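Lipoate-protein ligase 1 (Plasmodium falciparum, PDB 5T8U) is a protein of the lipoyl protein ligase A/B family, built with a smaller C-terminal domain and holding lipoic acid in a pocket of its larger domain. Local coordinates at residues N114-T117 with S118-L122; I65-G68 with K69-I73; N255-F258 with L259-N263; D313-L316 with I317-K321. One frame throughout, in Å; residues are numbered along the deposited sequence.

Interaction 1. Residues N114-T117 with S118-L122; sequences NINT and SSNFL
At the start of helix 117-132, N116 occupies the N-cap position, yet its side chain does not cap a backbone N-H; it bonds instead to the side chain of N120, one turn on. The amide of N116 uses an N-H rather than its oxygen: ND2 donates to N120 OD1 at 2.5 Å, so short that the exact length is doubtful. N120 OD1 lies close to the amide plane of N116, whereas ND2 stands above the carbonyl plane of N120, and the two amide planes are 56° apart. What brings the donor round is the first torsion of N116, which sets CG anti to the backbone N (chi1 -155°). The same amide rests tightly against S119, with N116 ND2 3.2 Å from S119 CB, an approach that a short side chain allows. N120 is fixed from both ends of its amide, since its ND2 is hydrogen-bonded to H165.

On the buried flank, T117 and F121 lie side by side. F121 N bonds to T117 O at 2.9 Å, and T117 CG2 touches F121 CE2 at 3.4 Å. T117 also touches F156 and F163 of the neighbouring strands, while F121 meets the ring of H165, and the side chain of F121 is about 9 Å from the bound lipoic acid. This is a helix N-terminus, entered from strand 105-112, in which residues one turn apart pair through amide and methyl-to-ring contacts.

Interaction 2. Residues I65-G68 with K69-I73; sequences IIIG and KNQNI
K69 forms the first corner of the turn that G68 begins and that Q71 closes, and its side chain runs outward to a salt bridge between NZ and D318. G68 has phi and psi both at 143°, a conformation in which a beta carbon would run into the carbonyl O of I67; glycine, having none, suits the place. N70 sits at the second corner and lays its side chain on I314 and I317 of helix 314-321. Next comes Q71, whose N bonds to G68 O at 3.2 Å. This bond completes a type I beta turn, G68 to Q71, by which the chain leaves strand 64-66 and heads for helix 73-76. The aliphatic part of Q71 crosses I67, with Q71 CB 3.4 Å from I67 CG2. Farther out, Q71 OE1 is modelled 2.6 Å from I67 O, an approach of two acceptors that leaves the modelled turn of the amide doubtful. N72 is the N-cap of the helix: its OD1 accepts from S75 N, a role asparagine fills readily. At I73, CG1 stands anti to the backbone N (chi1 -173°), which carries it to I67: I73 CG1 lies 3.4 Å from I67 CD1, two branched aliphatic side chains crossing in the interior, with L79 against I73.

Interaction 3. Residues N255-F258 with L259-N263; sequences NPEF and LKYYN
F258 and Y262, one turn apart, are joined through the backbone, Y262 N donating to F258 O at 2.9 Å, and they mark the tightly packed flank. F258 is buried: it meets F24 edge-to-face and lies on L28, a place suited to a large aromatic ring, while Y261 and Y262 also rest on helix 22-34.

These bonds belong to the opening turns of helix 256-266, whose N-cap is N255; its OD1 accepts from E257 N, though modelled very short. P256 suits the first turn, where its missing N-H costs no helical bond.

Between the flanks, E257 and Y261 run side by side in the same direction. E257 CG packs against the far end of the ring, 3.5 Å from Y261 CZ, and E257 O sits 3.4 Å above one face of the Y261 ring, toward its rim. Y261 lies back over the preceding turn because its CG is anti to the carbonyl carbon (chi1 -61°). The carboxylate stands almost perpendicular to the ring, at 85°; its oxygen is modelled too near the phenol oxygen for that approach to be trusted.

The solvent side is looser, with L259 and K260 both exposed. A bend at chi3 leaves the K260 chain alongside E257, with K260 NZ 4.5 Å from E257 CG. K260 NZ stays 5.9 Å from E257 OE2, so the opposite charges may attract weakly without forming a salt bridge.

Interaction 4. Residues D313-L316 with I317-K321; sequences DINL and IDHLK
Backbone and capping bonds come first, since D313, I314 and I317 meet at the entry to helix 314-321. D313 is the N-cap: its OD1 accepts from L316 N at 2.9 Å, the donor coming from above the carboxylate plane, while D313 O receives I317 N in a long bond of 3.3 Å. A short acid suits this position because its carboxylate can turn back to a backbone N-H of the first turn. I317 N also makes a weak second bond, to I314 O. From there the regular helical pattern takes over: D318 N binds I314 O, and H319 N binds N315 O at 2.9 Å.

Apolar contacts occupy one side. L316 has CG anti to its backbone N (chi1 176°), and its CD1 lies 3.9 Å from L320 CD1 and 4.0 Å from I317 CG1. The two leucines cross, and both rest on L350 of helix 347-357, while L320 also packs on I307 and V353. I317 packs on S309 and C311.

Flat polar groups meet on another side, where the N315 amide crosses the H319 imidazole with their planes 86° apart, and H319 touches V344.

The chemistry thus varies round the helix: L316 and L320 give it an apolar hold on its own domain, whereas the side carrying D318 and I317 faces the turn at 69-73, to which D318 adds a salt bridge. At the N-terminus, the D313 carboxylate would probably be favoured by the helix dipole.

How the interactions relate
All four contacts are local, but their settings differ. Interaction 2 is buried, interactions 1 and 4 are partly buried, and interaction 3 lies on the surface. Each reaches a helix N-terminus, with side-chain caps from N72, N255 and D313 but not from N116. The chemistry follows the setting: interaction 2 is mostly aliphatic and backbone, interaction 1 joins an amide pair to a methyl-ring contact, interaction 3 mixes exposed charged and aromatic chains, and interaction 4 sets apolar leucines apart from polar groups. Only interactions 2 and 4 touch, joining the two family regions. Interactions 1 and 2 lie on opposite sides of the chain's centre.

Interaction 1. Residues N114-T117 with S118-L122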
loop_
_atom_site.group_PDB
_atom_site.type_symbol
_atom_site.label_atom_id
_atom_site.label_comp_id
_atom_site.label_asym_id
_atom_site.label_seq_id
_atom_site.Cartn_x
_atom_site.Cartn_y
_atom_site.Cartn_z
ATOM N N ASN A 114 -4.657 -9.491 -12.668
ATOM C CA ASN A 114 -5.971 -9.242 -12.097
ATOM C C ASN A 114 -5.854 -9.166 -10.580
ATOM O O ASN A 114 -4.805 -9.452 -9.999
ATOM C CB ASN A 114 -6.963 -10.340 -12.502
ATOM C CG ASN A 114 -7.137 -10.441 -14.006
ATOM O OD1 ASN A 114 -6.956 -9.462 -14.730
ATOM N ND2 ASN A 114 -7.491 -11.628 -14.482
ATOM N N ILE A 115 -6.952 -8.768 -9.932
ATOM C CA ILE A 115 -6.964 -8.706 -8.477
ATOM C C ILE A 115 -6.702 -10.097 -7.919
ATOM O O ILE A 115 -7.320 -11.083 -8.339
ATOM C CB ILE A 115 -8.293 -8.126 -7.969
ATOM C CG1 ILE A 115 -8.454 -6.683 -8.463
ATOM C CG2 ILE A 115 -8.344 -8.171 -6.442
ATOM C CD1 ILE A 115 -9.751 -6.011 -8.047
ATOM N N ASN A 116 -5.777 -10.178 -6.961
ATOM C CA ASN A 116 -5.308 -11.457 -6.442
ATOM C C ASN A 116 -5.134 -11.405 -4.927
ATOM O O ASN A 116 -4.317 -12.145 -4.366
ATOM C CB ASN A 116 -3.990 -11.856 -7.114
ATOM C CG ASN A 116 -3.758 -13.356 -7.107
ATOM O OD1 ASN A 116 -4.475 -14.108 -7.766
ATOM N ND2 ASN A 116 -2.740 -13.795 -6.374
ATOM N N THR A 117 -5.897 -10.541 -4.255
ATOM C CA THR A 117 -5.758 -10.354 -2.814
ATOM C C THR A 117 -5.876 -11.678 -2.065
ATOM O O THR A 117 -4.941 -12.110 -1.377
ATOM C CB THR A 117 -6.821 -9.367 -2.323
ATOM O OG1 THR A 117 -6.715 -8.141 -3.057
ATOM C CG2 THR A 117 -6.650 -9.080 -0.839
ATOM N N SER A 118 -7.035 -12.329 -2.181
ATOM C CA SER A 118 -7.285 -13.554 -1.431
ATOM C C SER A 118 -6.186 -14.583 -1.671
ATOM O O SER A 118 -5.672 -15.191 -0.727
ATOM C CB SER A 118 -8.653 -14.125 -1.809
ATOM O OG SER A 118 -9.687 -13.203 -1.504
ATOM N N SER A 119 -5.808 -14.789 -2.935
ATOM C CA SER A 119 -4.768 -15.768 -3.240
ATOM C C SER A 119 -3.447 -15.397 -2.577
ATOM O O SER A 119 -2.774 -16.258 -2.002
ATOM C CB SER A 119 -4.595 -15.900 -4.753
ATOM O OG SER A 119 -5.636 -16.677 -5.317
ATOM N N ASN A 120 -3.057 -14.122 -2.647
ATOM C CA ASN A 120 -1.833 -13.685 -1.983
ATOM C C ASN A 120 -1.875 -14.021 -0.496
ATOM O O ASN A 120 -0.941 -14.630 0.049
ATOM C CB ASN A 120 -1.635 -12.181 -2.190
ATOM C CG ASN A 120 -1.579 -11.795 -3.658
ATOM O OD1 ASN A 120 -1.411 -12.645 -4.531
ATOM N ND2 ASN A 120 -1.714 -10.504 -3.936
ATOM N N PHE A 121 -2.966 -13.641 0.176
ATOM C CA PHE A 121 -3.112 -13.974 1.589
ATOM C C PHE A 121 -3.056 -15.479 1.816
ATOM O O PHE A 121 -2.615 -15.928 2.879
ATOM C CB PHE A 121 -4.423 -13.407 2.137
ATOM C CG PHE A 121 -4.355 -11.946 2.488
ATOM C CD1 PHE A 121 -3.478 -11.497 3.462
ATOM C CD2 PHE A 121 -5.181 -11.025 1.862
ATOM C CE1 PHE A 121 -3.414 -10.157 3.795
ATOM C CE2 PHE A 121 -5.123 -9.681 2.194
ATOM C CZ PHE A 121 -4.238 -9.247 3.162
ATOM N N LEU A 122 -3.495 -16.275 0.839
ATOM C CA LEU A 122 -3.409 -17.726 0.986
ATOM C C LEU A 122 -1.966 -18.204 0.875
ATOM O O LEU A 122 -1.565 -19.144 1.567
ATOM C CB LEU A 122 -4.283 -18.420 -0.058
ATOM C CG LEU A 122 -4.257 -19.954 -0.019
ATOM C CD1 LEU A 122 -4.698 -20.477 1.342
ATOM C CD2 LEU A 122 -5.127 -20.539 -1.121
#

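Interaction 2. Residues I65-G68 with K69-I73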
loop_
_atom_site.group_PDB
_atom_site.type_symbol
_atom_site.label_atom_id
_atom_site.label_comp_id
_atom_site.label_asym_id
_atom_site.label_seq_id
_atom_site.Cartn_x
_atom_site.Cartn_y
_atom_site.Cartn_z
ATOM N N ILE A 65 8.387 6.239 9.054
ATOM C CA ILE A 65 6.945 6.425 9.183
ATOM C C ILE A 65 6.396 6.612 7.777
ATOM O O ILE A 65 6.793 7.548 7.070
ATOM C CB ILE A 65 6.585 7.632 10.064
ATOM C CG1 ILE A 65 7.237 7.523 11.446
ATOM C CG2 ILE A 65 5.064 7.767 10.199
ATOM C CD1 ILE A 65 6.745 6.358 12.277
ATOM N N ILE A 66 5.492 5.726 7.367
ATOM C CA ILE A 66 4.849 5.806 6.062
ATOM C C ILE A 66 3.378 6.113 6.301
ATOM O O ILE A 66 2.688 5.375 7.016
ATOM C CB ILE A 66 5.036 4.517 5.250
ATOM C CG1 ILE A 66 6.525 4.163 5.148
ATOM C CG2 ILE A 66 4.471 4.690 3.848
ATOM C CD1 ILE A 66 7.065 3.335 6.304
ATOM N N ILE A 67 2.901 7.200 5.699
ATOM C CA ILE A 67 1.622 7.797 6.066
ATOM C C ILE A 67 0.488 7.164 5.270
ATOM O O ILE A 67 -0.288 6.363 5.803
ATOM C CB ILE A 67 1.663 9.323 5.854
ATOM C CG1 ILE A 67 2.788 9.947 6.684
ATOM C CG2 ILE A 67 0.339 9.947 6.236
ATOM C CD1 ILE A 67 3.060 11.403 6.362
ATOM N N GLY A 68 0.378 7.524 3.995
ATOM C CA GLY A 68 -0.756 7.126 3.184
ATOM C C GLY A 68 -1.159 8.235 2.234
ATOM O O GLY A 68 -1.098 9.414 2.593
ATOM N N LYS A 69 -1.579 7.869 1.021
ATOM C CA LYS A 69 -1.779 8.864 -0.028
ATOM C C LYS A 69 -2.719 9.982 0.400
ATOM O O LYS A 69 -2.563 11.126 -0.045
ATOM C CB LYS A 69 -2.316 8.189 -1.293
ATOM C CG LYS A 69 -2.784 9.170 -2.354
ATOM C CD LYS A 69 -3.005 8.497 -3.695
ATOM C CE LYS A 69 -4.205 9.093 -4.413
ATOM N NZ LYS A 69 -4.241 8.728 -5.856
ATOM N N ASN A 70 -3.693 9.684 1.263
ATOM C CA ASN A 70 -4.762 10.625 1.581
ATOM C C ASN A 70 -4.824 10.975 3.064
ATOM O O ASN A 70 -5.839 11.505 3.525
ATOM C CB ASN A 70 -6.107 10.059 1.119
ATOM C CG ASN A 70 -6.176 9.881 -0.384
ATOM O OD1 ASN A 70 -5.765 10.758 -1.145
ATOM N ND2 ASN A 70 -6.690 8.738 -0.821
ATOM N N GLN A 71 -3.769 10.704 3.821
ATOM C CA GLN A 71 -3.762 11.007 5.243
ATOM C C GLN A 71 -3.128 12.369 5.509
ATOM O O GLN A 71 -2.337 12.885 4.715
ATOM C CB GLN A 71 -3.012 9.924 6.017
ATOM C CG GLN A 71 -3.898 8.831 6.583
ATOM C CD GLN A 71 -3.173 7.966 7.594
ATOM O OE1 GLN A 71 -2.099 7.434 7.314
ATOM N NE2 GLN A 71 -3.755 7.827 8.780
ATOM N N ASN A 72 -3.495 12.953 6.648
ATOM C CA ASN A 72 -2.943 14.223 7.103
ATOM C C ASN A 72 -1.793 13.935 8.059
ATOM O O ASN A 72 -1.990 13.298 9.099
ATOM C CB ASN A 72 -4.019 15.069 7.783
ATOM C CG ASN A 72 -3.457 16.324 8.426
ATOM O OD1 ASN A 72 -2.919 16.278 9.532
ATOM N ND2 ASN A 72 -3.589 17.453 7.740
ATOM N N ILE A 73 -0.596 14.410 7.708
ATOM C CA ILE A 73 0.597 14.064 8.478
ATOM C C ILE A 73 0.499 14.610 9.898
ATOM O O ILE A 73 0.952 13.972 10.856
ATOM C CB ILE A 73 1.860 14.575 7.760
ATOM C CG1 ILE A 73 3.114 14.069 8.475
ATOM C CG2 ILE A 73 1.857 16.102 7.685
ATOM C CD1 ILE A 73 4.407 14.344 7.733
#

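Interaction 3. Residues N255-F258 with L259-N263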
loop_
_atom_site.group_PDB
_atom_site.type_symbol
_atom_site.label_atom_id
_atom_site.label_comp_id
_atom_site.label_asym_id
_atom_site.label_seq_id
_atom_site.Cartn_x
_atom_site.Cartn_y
_atom_site.Cartn_z
ATOM N N ASN A 255 17.242 5.047 -14.217
ATOM C CA ASN A 255 16.285 5.581 -15.167
ATOM C C ASN A 255 15.815 6.967 -14.720
ATOM O O ASN A 255 15.692 7.229 -13.520
ATOM C CB ASN A 255 15.090 4.640 -15.287
ATOM C CG ASN A 255 14.107 5.076 -16.355
ATOM O OD1 ASN A 255 13.369 6.045 -16.178
ATOM N ND2 ASN A 255 14.082 4.351 -17.467
ATOM N N PRO A 256 15.546 7.878 -15.663
ATOM C CA PRO A 256 15.017 9.191 -15.257
ATOM C C PRO A 256 13.675 9.095 -14.559
ATOM O O PRO A 256 13.396 9.890 -13.653
ATOM C CB PRO A 256 14.912 9.960 -16.583
ATOM C CG PRO A 256 15.774 9.219 -17.543
ATOM C CD PRO A 256 15.719 7.789 -17.123
ATOM N N GLU A 257 12.829 8.145 -14.961
ATOM C CA GLU A 257 11.558 7.936 -14.278
ATOM C C GLU A 257 11.786 7.551 -12.822
ATOM O O GLU A 257 11.143 8.090 -11.911
ATOM C CB GLU A 257 10.757 6.856 -15.007
ATOM C CG GLU A 257 9.285 6.821 -14.657
ATOM C CD GLU A 257 8.559 5.673 -15.332
ATOM O OE1 GLU A 257 8.999 5.251 -16.423
ATOM O OE2 GLU A 257 7.554 5.189 -14.770
ATOM N N PHE A 258 12.710 6.617 -12.583
ATOM C CA PHE A 258 13.023 6.209 -11.218
ATOM C C PHE A 258 13.472 7.402 -10.382
ATOM O O PHE A 258 12.963 7.626 -9.280
ATOM C CB PHE A 258 14.101 5.125 -11.229
ATOM C CG PHE A 258 14.395 4.554 -9.873
ATOM C CD1 PHE A 258 13.708 3.446 -9.413
ATOM C CD2 PHE A 258 15.357 5.126 -9.056
ATOM C CE1 PHE A 258 13.972 2.916 -8.166
ATOM C CE2 PHE A 258 15.625 4.600 -7.806
ATOM C CZ PHE A 258 14.931 3.494 -7.362
ATOM N N LEU A 259 14.435 8.176 -10.889
ATOM C CA LEU A 259 14.887 9.360 -10.165
ATOM C C LEU A 259 13.746 10.340 -9.931
ATOM O O LEU A 259 13.719 11.028 -8.905
ATOM C CB LEU A 259 16.024 10.042 -10.928
ATOM C CG LEU A 259 17.373 9.320 -10.919
ATOM C CD1 LEU A 259 18.333 9.979 -11.895
ATOM C CD2 LEU A 259 17.971 9.302 -9.520
ATOM N N LYS A 260 12.801 10.423 -10.870
ATOM C CA LYS A 260 11.622 11.256 -10.666
ATOM C C LYS A 260 10.833 10.788 -9.449
ATOM O O LYS A 260 10.535 11.576 -8.543
ATOM C CB LYS A 260 10.747 11.229 -11.920
ATOM C CG LYS A 260 9.560 12.180 -11.893
ATOM C CD LYS A 260 8.461 11.718 -12.843
ATOM C CE LYS A 260 8.946 11.634 -14.286
ATOM N NZ LYS A 260 7.920 11.033 -15.180
ATOM N N TYR A 261 10.486 9.498 -9.413
ATOM C CA TYR A 261 9.776 8.951 -8.261
ATOM C C TYR A 261 10.543 9.211 -6.970
ATOM O O TYR A 261 9.981 9.701 -5.985
ATOM C CB TYR A 261 9.550 7.450 -8.449
ATOM C CG TYR A 261 8.726 7.078 -9.662
ATOM C CD1 TYR A 261 7.832 7.977 -10.227
ATOM C CD2 TYR A 261 8.840 5.819 -10.237
ATOM C CE1 TYR A 261 7.077 7.634 -11.333
ATOM C CE2 TYR A 261 8.091 5.468 -11.343
ATOM C CZ TYR A 261 7.210 6.378 -11.885
ATOM O OH TYR A 261 6.463 6.033 -12.987
ATOM N N TYR A 262 11.836 8.883 -6.959
ATOM C CA TYR A 262 12.645 9.039 -5.755
ATOM C C TYR A 262 12.630 10.480 -5.265
ATOM O O TYR A 262 12.444 10.741 -4.071
ATOM C CB TYR A 262 14.075 8.576 -6.038
ATOM C CG TYR A 262 14.987 8.597 -4.832
ATOM C CD1 TYR A 262 14.981 7.556 -3.914
ATOM C CD2 TYR A 262 15.863 9.653 -4.618
ATOM C CE1 TYR A 262 15.816 7.568 -2.812
ATOM C CE2 TYR A 262 16.702 9.674 -3.521
ATOM C CZ TYR A 262 16.675 8.630 -2.621
ATOM O OH TYR A 262 17.508 8.649 -1.527
ATOM N N ASN A 263 12.825 11.435 -6.176
ATOM C CA ASN A 263 12.837 12.840 -5.784
ATOM C C ASN A 263 11.474 13.276 -5.261
ATOM O O ASN A 263 11.387 14.022 -4.279
ATOM C CB ASN A 263 13.266 13.708 -6.965
ATOM C CG ASN A 263 14.677 13.404 -7.427
ATOM O OD1 ASN A 263 15.555 13.104 -6.619
ATOM N ND2 ASN A 263 14.902 13.478 -8.734
#

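Interaction 4. Residues D313-L316 with I317-K321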
loop_
_atom_site.group_PDB
_atom_site.type_symbol
_atom_site.label_atom_id
_atom_site.label_comp_id
_atom_site.label_asym_id
_atom_site.label_seq_id
_atom_site.Cartn_x
_atom_site.Cartn_y
_atom_site.Cartn_z
ATOM N N ASP A 313 -9.829 2.283 -0.195
ATOM C CA ASP A 313 -10.385 2.465 -1.535
ATOM C C ASP A 313 -10.016 3.864 -2.023
ATOM O O ASP A 313 -10.800 4.814 -1.963
ATOM C CB ASP A 313 -11.892 2.243 -1.524
ATOM C CG ASP A 313 -12.443 1.906 -2.895
ATOM O OD1 ASP A 313 -11.999 2.521 -3.886
ATOM O OD2 ASP A 313 -13.319 1.018 -2.981
ATOM N N ILE A 314 -8.779 3.982 -2.513
ATOM C CA ILE A 314 -8.285 5.262 -3.015
ATOM C C ILE A 314 -9.086 5.720 -4.229
ATOM O O ILE A 314 -9.313 6.923 -4.415
ATOM C CB ILE A 314 -6.779 5.157 -3.333
ATOM C CG1 ILE A 314 -6.502 3.999 -4.304
ATOM C CG2 ILE A 314 -5.986 4.989 -2.040
ATOM C CD1 ILE A 314 -5.059 3.903 -4.769
ATOM N N ASN A 315 -9.521 4.781 -5.070
ATOM C CA ASN A 315 -10.346 5.135 -6.222
ATOM C C ASN A 315 -11.612 5.861 -5.783
ATOM O O ASN A 315 -11.928 6.949 -6.280
ATOM C CB ASN A 315 -10.690 3.870 -7.011
ATOM C CG ASN A 315 -11.760 4.103 -8.060
ATOM O OD1 ASN A 315 -12.954 3.981 -7.784
ATOM N ND2 ASN A 315 -11.335 4.428 -9.276
ATOM N N LEU A 316 -12.350 5.264 -4.844
ATOM C CA LEU A 316 -13.536 5.908 -4.294
ATOM C C LEU A 316 -13.230 7.336 -3.863
ATOM O O LEU A 316 -14.011 8.256 -4.129
ATOM C CB LEU A 316 -14.061 5.077 -3.117
ATOM C CG LEU A 316 -15.257 5.551 -2.279
ATOM C CD1 LEU A 316 -14.819 6.471 -1.140
ATOM C CD2 LEU A 316 -16.334 6.206 -3.138
ATOM N N ILE A 317 -12.077 7.547 -3.226
ATOM C CA ILE A 317 -11.786 8.845 -2.628
ATOM C C ILE A 317 -11.430 9.869 -3.696
ATOM O O ILE A 317 -11.769 11.050 -3.570
ATOM C CB ILE A 317 -10.678 8.701 -1.570
ATOM C CG1 ILE A 317 -11.293 8.113 -0.298
ATOM C CG2 ILE A 317 -9.985 10.049 -1.302
ATOM C CD1 ILE A 317 -10.357 8.005 0.859
ATOM N N ASP A 318 -10.732 9.450 -4.752
ATOM C CA ASP A 318 -10.495 10.369 -5.860
ATOM C C ASP A 318 -11.804 10.728 -6.552
ATOM O O ASP A 318 -12.049 11.902 -6.871
ATOM C CB ASP A 318 -9.503 9.759 -6.850
ATOM C CG ASP A 318 -8.093 9.693 -6.295
ATOM O OD1 ASP A 318 -7.716 10.599 -5.522
ATOM O OD2 ASP A 318 -7.362 8.739 -6.632
ATOM N N HIS A 319 -12.669 9.734 -6.774
ATOM C CA HIS A 319 -13.984 10.017 -7.336
ATOM C C HIS A 319 -14.767 10.985 -6.458
ATOM O O HIS A 319 -15.544 11.795 -6.974
ATOM C CB HIS A 319 -14.760 8.714 -7.531
ATOM C CG HIS A 319 -14.377 7.965 -8.769
ATOM N ND1 HIS A 319 -14.304 6.590 -8.815
ATOM C CD2 HIS A 319 -14.054 8.400 -10.010
ATOM C CE1 HIS A 319 -13.948 6.210 -10.029
ATOM N NE2 HIS A 319 -13.790 7.289 -10.773
ATOM N N LEU A 320 -14.578 10.924 -5.137
ATOM C CA LEU A 320 -15.150 11.954 -4.276
ATOM C C LEU A 320 -14.492 13.303 -4.537
ATOM O O LEU A 320 -15.180 14.325 -4.646
ATOM C CB LEU A 320 -15.003 11.569 -2.802
ATOM C CG LEU A 320 -15.724 10.311 -2.302
ATOM C CD1 LEU A 320 -15.636 10.228 -0.785
ATOM C CD2 LEU A 320 -17.176 10.267 -2.756
ATOM N N LYS A 321 -13.162 13.324 -4.651
ATOM C CA LYS A 321 -12.449 14.564 -4.928
ATOM C C LYS A 321 -12.920 15.228 -6.213
ATOM O O LYS A 321 -12.752 16.444 -6.366
ATOM C CB LYS A 321 -10.943 14.302 -5.009
ATOM C CG LYS A 321 -10.219 14.378 -3.673
ATOM C CD LYS A 321 -8.791 13.862 -3.793
ATOM C CE LYS A 321 -7.984 14.128 -2.531
ATOM N NZ LYS A 321 -7.467 15.523 -2.477
#